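Lem22 (Legionella pneumophila subsp. pneumophila ATCC 43290, PDB 5WD9) is a bacterial effector of Legionella, built as a small all-helical protein, whose precise function is not established but which probably acts by binding other proteins. Local coordinates at residues Thr9-Tyr14 / Ile65-Leu70; Ala30-Leu35 / Lys80-Ile85. All blocks are in the same frame, centred on the assembly; numbering follows the deposited sequence. Where two conformers were deposited one is given.

Contact 1 (Thr9-Tyr14 / Ile65-Leu70)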
loop_
_atom_site.group_PDB
_atom_site.type_symbol
_atom_site.label_atom_id
_atom_site.label_comp_id
_atom_site.label_asym_id
_atom_site.label_seq_id
_atom_site.Cartn_x
_atom_site.Cartn_y
_atom_site.Cartn_z
ATOM N N THR A 9 5.988 -8.290 6.057
ATOM C CA THR A 9 5.682 -9.299 5.051
ATOM C C THR A 9 4.203 -9.260 4.694
ATOM O O THR A 9 3.833 -9.222 3.518
ATOM C CB THR A 9 6.075 -10.681 5.573
ATOM O OG1 THR A 9 7.492 -10.710 5.782
ATOM C CG2 THR A 9 5.711 -11.765 4.570
ATOM N N ARG A 10 3.346 -9.231 5.711
ATOM C CA ARG A 10 1.914 -9.157 5.460
ATOM C C ARG A 10 1.547 -7.877 4.735
ATOM O O ARG A 10 0.729 -7.905 3.813
ATOM C CB ARG A 10 1.129 -9.258 6.770
ATOM C CG ARG A 10 0.949 -10.688 7.272
ATOM C CD ARG A 10 0.136 -10.767 8.588
ATOM N NE ARG A 10 -0.977 -9.825 8.606
ATOM C CZ ARG A 10 -1.473 -9.268 9.704
ATOM N NH1 ARG A 10 -0.977 -9.555 10.902
ATOM N NH2 ARG A 10 -2.455 -8.399 9.599
ATOM N N LEU A 11 2.137 -6.742 5.128
ATOM C CA LEU A 11 1.771 -5.468 4.522
ATOM C C LEU A 11 2.167 -5.444 3.055
ATOM O O LEU A 11 1.383 -5.013 2.197
ATOM C CB LEU A 11 2.421 -4.301 5.263
ATOM C CG LEU A 11 2.216 -2.946 4.572
ATOM C CD1 LEU A 11 0.761 -2.540 4.561
ATOM C CD2 LEU A 11 3.079 -1.882 5.224
ATOM N N LYS A 12 3.389 -5.882 2.750
ATOM C CA LYS A 12 3.843 -5.884 1.370
ATOM C C LYS A 12 2.876 -6.669 0.504
ATOM O O LYS A 12 2.420 -6.198 -0.548
ATOM C CB LYS A 12 5.252 -6.480 1.305
ATOM C CG LYS A 12 5.931 -6.372 -0.050
ATOM C CD LYS A 12 5.626 -7.545 -0.960
ATOM C CE LYS A 12 6.516 -7.503 -2.202
ATOM N NZ LYS A 12 6.142 -8.538 -3.197
ATOM N N GLU A 13 2.536 -7.870 0.946
ATOM C CA GLU A 13 1.695 -8.717 0.121
ATOM C C GLU A 13 0.255 -8.235 0.106
ATOM O O GLU A 13 -0.418 -8.370 -0.918
ATOM C CB GLU A 13 1.832 -10.165 0.556
ATOM C CG GLU A 13 3.250 -10.643 0.354
ATOM C CD GLU A 13 3.416 -12.115 0.574
ATOM O OE1 GLU A 13 2.398 -12.829 0.701
ATOM O OE2 GLU A 13 4.585 -12.550 0.604
ATOM N N TYR A 14 -0.213 -7.643 1.208
ATOM C CA TYR A 14 -1.545 -7.043 1.236
ATOM C C TYR A 14 -1.649 -5.927 0.203
ATOM O O TYR A 14 -2.596 -5.878 -0.582
ATOM C CB TYR A 14 -1.814 -6.507 2.645
ATOM C CG TYR A 14 -3.162 -5.852 2.811
ATOM C CD1 TYR A 14 -4.227 -6.561 3.328
ATOM C CD2 TYR A 14 -3.372 -4.520 2.471
ATOM C CE1 TYR A 14 -5.461 -5.966 3.494
ATOM C CE2 TYR A 14 -4.607 -3.929 2.631
ATOM C CZ TYR A 14 -5.630 -4.655 3.147
ATOM O OH TYR A 14 -6.875 -4.062 3.298
ATOM N N ILE A 65 11.895 -1.324 1.323
ATOM C CA ILE A 65 12.087 -0.847 -0.041
ATOM C C ILE A 65 10.982 -1.370 -0.962
ATOM O O ILE A 65 10.418 -0.618 -1.777
ATOM C CB ILE A 65 13.493 -1.233 -0.529
ATOM C CG1 ILE A 65 14.545 -0.442 0.251
ATOM C CG2 ILE A 65 13.609 -1.011 -2.024
ATOM C CD1 ILE A 65 15.951 -1.033 0.183
ATOM N N GLU A 66 10.632 -2.654 -0.832
ATOM C CA GLU A 66 9.540 -3.212 -1.630
ATOM C C GLU A 66 8.228 -2.492 -1.355
ATOM O O GLU A 66 7.465 -2.179 -2.286
ATOM C CB GLU A 66 9.395 -4.707 -1.341
ATOM C CG GLU A 66 10.572 -5.550 -1.836
ATOM C CD GLU A 66 10.509 -6.999 -1.370
ATOM O OE1 GLU A 66 9.608 -7.355 -0.587
ATOM O OE2 GLU A 66 11.378 -7.801 -1.788
ATOM N N ILE A 67 7.962 -2.192 -0.086
ATOM C CA ILE A 67 6.729 -1.517 0.293
ATOM C C ILE A 67 6.718 -0.104 -0.255
ATOM O O ILE A 67 5.684 0.388 -0.710
ATOM C CB ILE A 67 6.586 -1.527 1.822
ATOM C CG1 ILE A 67 6.228 -2.937 2.285
ATOM C CG2 ILE A 67 5.508 -0.538 2.280
ATOM C CD1 ILE A 67 6.520 -3.181 3.723
ATOM N N ARG A 68 7.869 0.571 -0.251
ATOM C CA ARG A 68 7.894 1.941 -0.734
ATOM C C ARG A 68 7.506 2.001 -2.205
ATOM O O ARG A 68 6.780 2.907 -2.629
ATOM C CB ARG A 68 9.283 2.529 -0.496
ATOM C CG ARG A 68 9.471 3.884 -1.128
ATOM C CD ARG A 68 8.741 4.976 -0.406
ATOM N NE ARG A 68 8.922 6.246 -1.107
ATOM C CZ ARG A 68 8.455 7.413 -0.682
ATOM N NH1 ARG A 68 7.762 7.477 0.441
ATOM N NH2 ARG A 68 8.677 8.515 -1.390
ATOM N N SER A 69 7.986 1.049 -2.999
ATOM C CA SER A 69 7.617 1.030 -4.408
ATOM C C SER A 69 6.114 0.859 -4.572
ATOM O O SER A 69 5.491 1.526 -5.410
ATOM C CB SER A 69 8.354 -0.110 -5.102
ATOM O OG SER A 69 7.969 -0.204 -6.464
ATOM N N LEU A 70 5.515 -0.041 -3.790
ATOM C CA LEU A 70 4.070 -0.231 -3.856
ATOM C C LEU A 70 3.332 1.014 -3.386
ATOM O O LEU A 70 2.283 1.367 -3.937
ATOM C CB LEU A 70 3.678 -1.433 -3.011
ATOM C CG LEU A 70 4.203 -2.755 -3.557
ATOM C CD1 LEU A 70 4.108 -3.827 -2.486
ATOM C CD2 LEU A 70 3.428 -3.161 -4.806
#
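Two of the three long helices of this helical bundle, 4-24 and 58-87, run side by side in the same sense here. The short segments 9-14 and 65-70 have axes 9.5 Å apart at an angle of 29°, and the backbones come nearest at K12 and I67. K12 buries the most surface, followed by I67 and L70. The aliphatic part of K12, not its ammonium group, does the packing. With CG anti to its backbone N (chi1 -172°), the chain leaves the helix alongside the facing segment, bends at chi2 (-88°) and then runs extended. Its CB rests on I67 CG1 at 3.8 Å, while further along CE passes E66 OE1 at 3.5 Å as the two chains cross obliquely. The charged ends stay apart, K12 NZ lying 4.5 Å from E66 OE1, too long for a salt bridge. The ammonium instead pairs with E16, one turn later on its own helix, so E66 probably contributes a longer-range attraction to the same lysine. I67 is buried and has its CG1 branch beside its backbone N, which sets CG1 against K12 and lets both CD1 and CG2 meet L11. The methyl L11 CD2 reaches I67 CD1 at 4.0 Å, the two side chains crossing at about a right angle on the side of the bundle core. L8 and M15 of helix 4-24 and H42 of helix 28-52 also touch I67, placing it where all three helices converge. L70 approaches from the next turn, its CG anti to its carbonyl carbon, and also touches I19. Its CD1 methyl sits across the K12 chain, 4.0 Å from K12 CG, and lies 3.5 Å from the backbone oxygen K12 O.

Contact 2 (Ala30-Leu35 / Lys80-Ile85)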
loop_
_atom_site.group_PDB
_atom_site.type_symbol
_atom_site.label_atom_id
_atom_site.label_comp_id
_atom_site.label_asym_id
_atom_site.label_seq_id
_atom_site.Cartn_x
_atom_site.Cartn_y
_atom_site.Cartn_z
ATOM N N ALA A 30 -15.074 0.508 -7.246
ATOM C CA ALA A 30 -14.426 -0.704 -6.768
ATOM C C ALA A 30 -12.915 -0.538 -6.761
ATOM O O ALA A 30 -12.232 -0.994 -5.838
ATOM C CB ALA A 30 -14.832 -1.888 -7.644
ATOM N N GLN A 31 -12.377 0.116 -7.792
ATOM C CA GLN A 31 -10.950 0.380 -7.828
ATOM C C GLN A 31 -10.536 1.215 -6.633
ATOM O O GLN A 31 -9.539 0.916 -5.970
ATOM C CB GLN A 31 -10.621 1.125 -9.118
ATOM C CG GLN A 31 -9.152 1.396 -9.284
ATOM C CD GLN A 31 -8.834 2.194 -10.524
ATOM O OE1 GLN A 31 -9.725 2.541 -11.304
ATOM N NE2 GLN A 31 -7.552 2.495 -10.715
ATOM N N LEU A 32 -11.318 2.254 -6.328
ATOM C CA LEU A 32 -10.984 3.127 -5.216
ATOM C C LEU A 32 -10.990 2.377 -3.899
ATOM O O LEU A 32 -10.119 2.606 -3.057
ATOM C CB LEU A 32 -11.936 4.319 -5.150
ATOM C CG LEU A 32 -11.538 5.346 -4.079
ATOM C CD1 LEU A 32 -10.130 5.896 -4.303
ATOM C CD2 LEU A 32 -12.565 6.471 -4.000
ATOM N N LYS A 33 -11.939 1.460 -3.705
ATOM C CA LYS A 33 -11.985 0.744 -2.442
ATOM C C LYS A 33 -10.718 -0.079 -2.238
ATOM O O LYS A 33 -10.153 -0.086 -1.142
ATOM C CB LYS A 33 -13.224 -0.145 -2.380
ATOM C CG LYS A 33 -13.379 -0.840 -1.039
ATOM C CD LYS A 33 -14.020 0.089 -0.007
ATOM C CE LYS A 33 -13.189 0.173 1.277
ATOM N NZ LYS A 33 -11.845 0.791 1.064
ATOM N N PHE A 34 -10.241 -0.764 -3.279
ATOM C CA PHE A 34 -9.015 -1.552 -3.142
ATOM C C PHE A 34 -7.812 -0.653 -2.885
ATOM O O PHE A 34 -6.955 -0.969 -2.044
ATOM C CB PHE A 34 -8.785 -2.391 -4.399
ATOM C CG PHE A 34 -9.740 -3.536 -4.549
ATOM C CD1 PHE A 34 -9.818 -4.524 -3.573
ATOM C CD2 PHE A 34 -10.563 -3.631 -5.662
ATOM C CE1 PHE A 34 -10.695 -5.581 -3.701
ATOM C CE2 PHE A 34 -11.439 -4.691 -5.796
ATOM C CZ PHE A 34 -11.498 -5.667 -4.816
ATOM N N LEU A 35 -7.720 0.465 -3.609
ATOM C CA LEU A 35 -6.598 1.375 -3.416
ATOM C C LEU A 35 -6.628 2.002 -2.033
ATOM O O LEU A 35 -5.580 2.156 -1.392
ATOM C CB LEU A 35 -6.604 2.440 -4.515
ATOM C CG LEU A 35 -6.334 1.872 -5.913
ATOM C CD1 LEU A 35 -6.584 2.952 -6.956
ATOM C CD2 LEU A 35 -4.916 1.346 -6.023
ATOM N N LYS A 80 -5.253 9.102 -9.745
ATOM C CA LYS A 80 -5.945 9.010 -11.027
ATOM C C LYS A 80 -7.384 8.551 -10.840
ATOM O O LYS A 80 -8.309 9.094 -11.459
ATOM C CB LYS A 80 -5.194 8.049 -11.951
ATOM C CG LYS A 80 -3.787 8.495 -12.306
ATOM C CD LYS A 80 -3.797 9.553 -13.383
ATOM C CE LYS A 80 -2.597 10.471 -13.268
ATOM N NZ LYS A 80 -2.731 11.629 -14.191
ATOM N N CYS A 81 -7.600 7.548 -9.989
ATOM C CA CYS A 81 -8.945 7.065 -9.733
ATOM C C CYS A 81 -9.835 8.162 -9.159
ATOM O O CYS A 81 -10.941 8.399 -9.651
ATOM C CB CYS A 81 -8.850 5.894 -8.769
ATOM S SG CYS A 81 -10.411 5.091 -8.482
ATOM N N ARG A 82 -9.366 8.844 -8.113
ATOM C CA ARG A 82 -10.178 9.891 -7.494
ATOM C C ARG A 82 -10.434 11.040 -8.463
ATOM O O ARG A 82 -11.530 11.619 -8.474
ATOM C CB ARG A 82 -9.482 10.402 -6.233
ATOM C CG ARG A 82 -9.578 9.485 -5.038
ATOM C CD ARG A 82 -9.264 10.241 -3.757
ATOM N NE ARG A 82 -9.501 9.431 -2.564
ATOM C CZ ARG A 82 -10.690 9.270 -1.988
ATOM N NH1 ARG A 82 -11.766 9.861 -2.491
ATOM N NH2 ARG A 82 -10.805 8.510 -0.905
ATOM N N ASP A 83 -9.437 11.386 -9.284
ATOM C CA ASP A 83 -9.627 12.431 -10.291
ATOM C C ASP A 83 -10.746 12.059 -11.245
ATOM O O ASP A 83 -11.585 12.898 -11.591
ATOM C CB ASP A 83 -8.352 12.628 -11.108
ATOM C CG ASP A 83 -7.286 13.409 -10.384
ATOM O OD1 ASP A 83 -7.558 13.985 -9.313
ATOM O OD2 ASP A 83 -6.157 13.419 -10.901
ATOM N N GLN A 84 -10.762 10.802 -11.694
ATOM C CA GLN A 84 -11.784 10.344 -12.627
ATOM C C GLN A 84 -13.151 10.321 -11.966
ATOM O O GLN A 84 -14.151 10.680 -12.592
ATOM C CB GLN A 84 -11.415 8.948 -13.119
ATOM C CG GLN A 84 -10.301 8.916 -14.135
ATOM C CD GLN A 84 -10.311 7.638 -14.939
ATOM O OE1 GLN A 84 -9.990 6.569 -14.422
ATOM N NE2 GLN A 84 -10.699 7.736 -16.207
ATOM N N ILE A 85 -13.217 9.913 -10.701
ATOM C CA ILE A 85 -14.487 9.936 -9.984
ATOM C C ILE A 85 -15.018 11.361 -9.897
ATOM O O ILE A 85 -16.199 11.624 -10.160
ATOM C CB ILE A 85 -14.321 9.297 -8.594
ATOM C CG1 ILE A 85 -14.114 7.789 -8.745
ATOM C CG2 ILE A 85 -15.536 9.584 -7.716
ATOM C CD1 ILE A 85 -13.766 7.083 -7.444
HETATM O O HOH W 1 -8.591 4.791 -12.620
#
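Helices 28-52 and 58-87 are consecutive, antiparallel members of the three-helix bundle, and they meet here near the start of the first and the end of the second, through segments 30-35 and 80-85. The local axes approach to 9.7 Å and make an angle of 145°. L32, which buries the most surface, points at the other helix with CG anti to its backbone N (chi1 -174°) and is received by three side chains. C81 SG, swung anti to its own backbone N, nestles against the base of the leucine, 3.7 Å from L32 CB, and also lies along the extended chain of Q31. At the tip both methyls meet R82: L32 CD1 rests on its aliphatic stem, 3.7 Å from R82 CG, and L32 CD2 lies over one face of its guanidinium, offset toward the rim, while also meeting I85 CD1 at 3.7 Å. The charge of that group is answered by a salt bridge to E36, one turn after L32 on helix 28-52. On another flank the contact turns polar: one water donates to Q31 OE1 at 2.8 Å and to Q84 OE1 at 2.9 Å, bridging the two amide oxygens. L35 and Q31 also touch A22 of helix 4-24. An apolar seam bordered by an arginine and a water bridge joins this end of an antiparallel pair in a three-helix bundle.

How the contacts relate
Helix 58-87 is common to both contacts: contact 1 uses its earlier part against helix 4-24, and contact 2 its later part against helix 28-52. Their centres are 20 Å apart and their nearest atoms about 6 Å, so they do not touch. Contact 1 lies nearer the centre of the molecule, its centre about 7 Å from that of the chain, against about 14 Å for contact 2. Along the sequence the segments alternate, 9-14, 30-35, 65-70 and 80-85, so the last helix packs against each of the two before it, parallel to the first and antiparallel to the second, joining all three into one elongated bundle.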